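Alkane monooxygenase (Geobacillus thermodenitrificans, PDB 3B9O) is a monooxygenase of the luciferase-like family with a TIM-barrel fold, modelled here with flavin mononucleotide bound. Local coordinates at residues F245-K249 with D345-K350; D250-K255 with Y365-A370. All coordinates share one frame. Numbering follows the deposited sequence.

Strand 243-246 of the barrel leads from the N-terminal side into 245-249 of contact 1 and then directly into 250-255 of contact 2, where helix 251-265 begins. The chain later reaches 345-350, the loop between helix 334-341 and strand 350-354, which closes contact 1 over 95 intervening residues. After that strand, helix 356-370 brings 365-370 back to the start of helix 251-265 and closes contact 2. The two closures cross, because their segments alternate along the chain. They also touch: L254 CD2 packs 3.4 Å from G247 O. Together they join two strand-and-helix units of the barrel, whose strands are separated by strand 276-285, contact 1 nearer the flavin and contact 2 between the outer helices.

Contact 1 of 2, residues F245-K249 with D345-K350. With FMN (flavin mononucleotide), chain C.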
# COMPACT_ATOMS: atom_id res chain seq x y z
N PHE A 245 -0.01 -5.65 -4.21
CA PHE A 245 -1.20 -5.74 -3.36
C PHE A 245 -2.37 -6.10 -4.32
O PHE A 245 -2.87 -5.27 -5.07
CB PHE A 245 -1.40 -4.38 -2.65
CG PHE A 245 -2.58 -4.30 -1.67
CD1 PHE A 245 -3.01 -3.03 -1.23
CD2 PHE A 245 -3.28 -5.44 -1.21
CE1 PHE A 245 -4.11 -2.91 -0.33
CE2 PHE A 245 -4.38 -5.33 -0.29
CZ PHE A 245 -4.79 -4.06 0.13
N LEU A 246 -2.78 -7.36 -4.27
CA LEU A 246 -3.81 -7.94 -5.13
C LEU A 246 -5.20 -7.85 -4.52
O LEU A 246 -5.37 -7.92 -3.29
CB LEU A 246 -3.52 -9.40 -5.30
CG LEU A 246 -2.73 -10.08 -6.41
CD1 LEU A 246 -2.06 -9.16 -7.34
CD2 LEU A 246 -1.81 -11.14 -5.80
N GLY A 247 -6.18 -7.67 -5.39
CA GLY A 247 -7.58 -7.87 -5.02
C GLY A 247 -7.93 -9.34 -5.15
O GLY A 247 -7.30 -10.06 -5.92
N GLY A 248 -8.93 -9.79 -4.38
CA GLY A 248 -9.36 -11.19 -4.44
C GLY A 248 -9.49 -11.78 -3.06
O GLY A 248 -8.71 -11.44 -2.16
N LYS A 249 -10.49 -12.65 -2.89
CA LYS A 249 -10.86 -13.18 -1.57
C LYS A 249 -10.84 -14.69 -1.46
O LYS A 249 -11.23 -15.24 -0.42
CB LYS A 249 -12.24 -12.69 -1.11
CG LYS A 249 -13.33 -12.78 -2.15
CD LYS A 249 -14.77 -12.68 -1.60
CE LYS A 249 -14.96 -11.71 -0.44
NZ LYS A 249 -16.31 -11.03 -0.59
N ASP A 345 -18.55 -9.21 4.67
CA ASP A 345 -17.68 -9.99 3.79
C ASP A 345 -17.96 -9.79 2.29
O ASP A 345 -17.56 -10.62 1.46
CB ASP A 345 -17.71 -11.49 4.17
CG ASP A 345 -19.04 -12.16 3.85
OD1 ASP A 345 -20.11 -11.50 3.86
OD2 ASP A 345 -18.99 -13.39 3.59
N GLY A 346 -18.62 -8.68 1.96
CA GLY A 346 -18.93 -8.39 0.56
C GLY A 346 -17.82 -7.67 -0.20
O GLY A 346 -17.94 -7.46 -1.43
N LYS A 347 -16.75 -7.28 0.51
CA LYS A 347 -15.63 -6.54 -0.08
C LYS A 347 -14.71 -7.48 -0.88
O LYS A 347 -14.92 -8.68 -0.88
CB LYS A 347 -14.87 -5.78 1.01
CG LYS A 347 -15.67 -4.64 1.64
CD LYS A 347 -15.34 -3.27 1.02
CE LYS A 347 -16.43 -2.22 1.31
NZ LYS A 347 -16.14 -0.87 0.70
N TRP A 348 -13.70 -6.93 -1.56
CA TRP A 348 -12.82 -7.79 -2.37
C TRP A 348 -11.63 -8.42 -1.60
O TRP A 348 -10.64 -8.84 -2.22
CB TRP A 348 -12.39 -7.10 -3.68
CG TRP A 348 -12.22 -8.10 -4.88
CD1 TRP A 348 -12.74 -9.39 -4.97
CD2 TRP A 348 -11.52 -7.86 -6.12
NE1 TRP A 348 -12.38 -9.96 -6.19
CE2 TRP A 348 -11.64 -9.05 -6.91
CE3 TRP A 348 -10.79 -6.78 -6.63
CZ2 TRP A 348 -11.06 -9.17 -8.18
CZ3 TRP A 348 -10.21 -6.90 -7.91
CH2 TRP A 348 -10.35 -8.10 -8.67
N PHE A 349 -11.76 -8.47 -0.27
CA PHE A 349 -10.81 -9.13 0.64
C PHE A 349 -11.46 -10.29 1.38
O PHE A 349 -12.64 -10.25 1.75
CB PHE A 349 -10.28 -8.13 1.68
CG PHE A 349 -9.64 -6.92 1.08
CD1 PHE A 349 -8.59 -7.04 0.14
CD2 PHE A 349 -10.09 -5.65 1.41
CE1 PHE A 349 -7.98 -5.92 -0.44
CE2 PHE A 349 -9.47 -4.50 0.83
CZ PHE A 349 -8.41 -4.65 -0.10
N LYS A 350 -10.68 -11.32 1.63
CA LYS A 350 -11.06 -12.39 2.54
C LYS A 350 -11.49 -11.84 3.94
O LYS A 350 -10.80 -11.00 4.54
CB LYS A 350 -9.91 -13.41 2.67
CG LYS A 350 -10.07 -14.49 3.73
CD LYS A 350 -11.00 -15.55 3.26
CE LYS A 350 -11.00 -16.79 4.16
NZ LYS A 350 -11.80 -17.86 3.43
N1 FMN C . -5.87 3.78 -5.45
C2 FMN C . -5.56 4.91 -4.77
O2 FMN C . -5.66 6.02 -5.38
N3 FMN C . -5.15 4.80 -3.47
C4 FMN C . -5.03 3.58 -2.85
O4 FMN C . -4.65 3.50 -1.67
C4A FMN C . -5.34 2.40 -3.56
N5 FMN C . -5.25 1.16 -3.01
C5A FMN C . -5.59 0.05 -3.75
C6 FMN C . -5.51 -1.25 -3.21
C7 FMN C . -5.85 -2.37 -3.99
C7M FMN C . -5.78 -3.78 -3.43
C8 FMN C . -6.25 -2.20 -5.31
C8M FMN C . -6.62 -3.40 -6.16
C9 FMN C . -6.33 -0.92 -5.85
C9A FMN C . -6.01 0.21 -5.08
N10 FMN C . -6.09 1.46 -5.62
C10 FMN C . -5.77 2.55 -4.88
C1' FMN C . -6.52 1.68 -7.02
C2' FMN C . -5.29 1.84 -7.92
O2' FMN C . -4.08 1.80 -7.15
C3' FMN C . -5.25 3.12 -8.77
O3' FMN C . -5.57 4.31 -8.02
C4' FMN C . -6.04 2.99 -10.10
O4' FMN C . -6.97 4.06 -10.27
C5' FMN C . -6.79 1.67 -10.26
O5' FMN C . -5.88 0.80 -10.93
P FMN C . -6.33 -0.36 -11.94
O1P FMN C . -7.47 0.26 -12.75
O2P FMN C . -5.07 -0.63 -12.70
O3P FMN C . -6.85 -1.49 -11.08
O HOH W 1 -8.11 -11.84 0.42
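K249 has the most surface covered. Its side chain runs along the 345-350 loop, and K249 NZ donates hydrogen bonds to K347 O (2.7 Å) and D345 O (2.4 Å, very short, in a poorly ordered part). W348 lays its indole over the glycine backbone. G247 CA stands 4.1 Å from the six-membered ring centroid of W348 and G248 CA 3.8 Å from the five-membered one, both CH-pi contacts over the face. A side chain on G247 would clash with this ring. The backbones join at G248 N to W348 O (2.9 Å), and a water links G248 O (2.7 Å) to K350 N (2.9 Å). F349 CE1 meets F245 CE2 at 3.7 Å, rim to rim, with nearly parallel planes. F245 CE1 is 3.6 Å from FMN C6 in the flavin pocket. Residues running on from TIM-barrel strand 243-246 thus pack beside that pocket against the loop entering strand 350-354. L246 packs on helix 251-265, and F349 on V378 of strand 374-378.

Contact 2 of 2, residues D250-K255 with Y365-A370; sequences DVETLK and YLVEEA
The start of helix 251-265 meets residues 365-370 of helix 356-370. Both segments hold helical backbone bonds: K255 N to V251 O 2.7 Å, and A370 N to L366 O 2.8 Å. The short axes approach to 9.4 Å and cross at -57°. The backbones are closest at K255 and A370, with CA atoms 4.3 Å apart. D250 is the N-cap, with chi1 p and phi/psi -143/171. D250 OD2 accepts from T253 N and T253 OG1, both at 3.0 Å. V251, with chi1 t, is the main bump. It sits among Y365, L366, E369 and A370, a single knob-into-hole fit between two helices that flank the TIM barrel. V251 CG2 lies 3.8 Å from both Y365 CD1 and L366 CD1 (L366 chi1 -101°, between wells), and V251 CG1 is 4.2 Å from A370 CB. One turn on, L254 (chi1 m, chi2 t) points toward the other helix. L254 CB is 4.1 Å from A370 CB, and L254 CD1 4.2 Å from L366 CG. At the small A370 the backbones are close: K255 CA is 3.7 Å from A370 O. K255 CD is 3.4 Å from E369 O, and K255 NZ forms a salt bridge with D259.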
# COMPACT_ATOMS: atom_id res chain seq x y z
N ASP A 250 -10.41 -15.37 -2.52
CA ASP A 250 -10.33 -16.84 -2.50
C ASP A 250 -9.11 -17.37 -3.26
O ASP A 250 -8.44 -16.62 -3.96
CB ASP A 250 -11.63 -17.47 -3.05
CG ASP A 250 -12.00 -16.98 -4.43
OD1 ASP A 250 -13.15 -16.51 -4.61
OD2 ASP A 250 -11.19 -17.07 -5.35
N VAL A 251 -8.86 -18.66 -3.16
CA VAL A 251 -7.64 -19.23 -3.75
C VAL A 251 -7.65 -19.09 -5.27
O VAL A 251 -6.67 -18.62 -5.87
CB VAL A 251 -7.42 -20.73 -3.38
CG1 VAL A 251 -6.41 -21.37 -4.33
CG2 VAL A 251 -6.98 -20.89 -1.93
N GLU A 252 -8.78 -19.46 -5.89
CA GLU A 252 -8.84 -19.51 -7.34
C GLU A 252 -8.48 -18.15 -7.95
O GLU A 252 -7.71 -18.09 -8.91
CB GLU A 252 -10.22 -20.00 -7.85
CG GLU A 252 -10.84 -21.26 -7.11
CD GLU A 252 -11.68 -20.88 -5.85
OE1 GLU A 252 -11.10 -20.91 -4.71
OE2 GLU A 252 -12.91 -20.54 -6.03
N THR A 253 -9.03 -17.07 -7.38
CA THR A 253 -8.87 -15.69 -7.90
C THR A 253 -7.45 -15.20 -7.68
O THR A 253 -6.76 -14.77 -8.62
CB THR A 253 -9.87 -14.69 -7.23
OG1 THR A 253 -11.20 -15.07 -7.55
CG2 THR A 253 -9.67 -13.26 -7.75
N LEU A 254 -7.01 -15.30 -6.43
CA LEU A 254 -5.65 -14.88 -6.06
C LEU A 254 -4.57 -15.66 -6.80
O LEU A 254 -3.58 -15.06 -7.26
CB LEU A 254 -5.48 -14.92 -4.54
CG LEU A 254 -6.25 -13.83 -3.75
CD1 LEU A 254 -6.22 -14.15 -2.23
CD2 LEU A 254 -5.67 -12.43 -4.04
N LYS A 255 -4.78 -16.97 -6.97
CA LYS A 255 -3.79 -17.80 -7.66
C LYS A 255 -3.64 -17.41 -9.12
O LYS A 255 -2.52 -17.36 -9.66
CB LYS A 255 -4.15 -19.26 -7.55
CG LYS A 255 -3.09 -20.20 -8.11
CD LYS A 255 -3.42 -21.64 -7.70
CE LYS A 255 -2.93 -22.59 -8.74
NZ LYS A 255 -1.57 -22.17 -9.24
N TYR A 365 -3.80 -21.36 4.34
CA TYR A 365 -4.37 -21.98 3.13
C TYR A 365 -4.10 -21.12 1.90
O TYR A 365 -3.67 -21.60 0.86
CB TYR A 365 -5.88 -22.17 3.31
CG TYR A 365 -6.44 -23.20 2.35
CD1 TYR A 365 -7.31 -22.82 1.32
CD2 TYR A 365 -6.06 -24.55 2.43
CE1 TYR A 365 -7.83 -23.79 0.44
CE2 TYR A 365 -6.60 -25.54 1.53
CZ TYR A 365 -7.48 -25.11 0.56
OH TYR A 365 -8.01 -25.99 -0.34
N LEU A 366 -4.36 -19.82 2.03
CA LEU A 366 -4.10 -18.86 0.94
C LEU A 366 -2.63 -18.82 0.57
O LEU A 366 -2.26 -18.91 -0.62
CB LEU A 366 -4.64 -17.49 1.37
CG LEU A 366 -5.96 -16.83 0.94
CD1 LEU A 366 -6.95 -17.66 0.15
CD2 LEU A 366 -6.62 -16.07 2.15
N VAL A 367 -1.77 -18.74 1.58
CA VAL A 367 -0.33 -18.78 1.34
C VAL A 367 0.09 -20.02 0.55
O VAL A 367 0.75 -19.90 -0.51
CB VAL A 367 0.48 -18.67 2.65
CG1 VAL A 367 2.00 -18.94 2.39
CG2 VAL A 367 0.27 -17.28 3.23
N GLU A 368 -0.30 -21.20 1.06
CA GLU A 368 0.16 -22.47 0.49
C GLU A 368 -0.53 -22.84 -0.83
O GLU A 368 0.10 -23.42 -1.72
CB GLU A 368 -0.02 -23.59 1.52
CG GLU A 368 1.04 -23.48 2.60
CD GLU A 368 0.93 -24.53 3.70
OE1 GLU A 368 -0.02 -25.34 3.70
OE2 GLU A 368 1.81 -24.50 4.59
N GLU A 369 -1.80 -22.47 -0.98
CA GLU A 369 -2.52 -22.88 -2.16
C GLU A 369 -2.58 -21.81 -3.23
O GLU A 369 -2.71 -22.16 -4.41
CB GLU A 369 -3.93 -23.38 -1.80
CG GLU A 369 -3.95 -24.58 -0.90
CD GLU A 369 -3.29 -25.83 -1.50
OE1 GLU A 369 -2.52 -26.48 -0.79
OE2 GLU A 369 -3.55 -26.15 -2.69
N ALA A 370 -2.54 -20.53 -2.87
CA ALA A 370 -2.59 -19.45 -3.90
C ALA A 370 -1.21 -18.85 -4.26
O ALA A 370 -1.07 -18.06 -5.23
CB ALA A 370 -3.55 -18.36 -3.51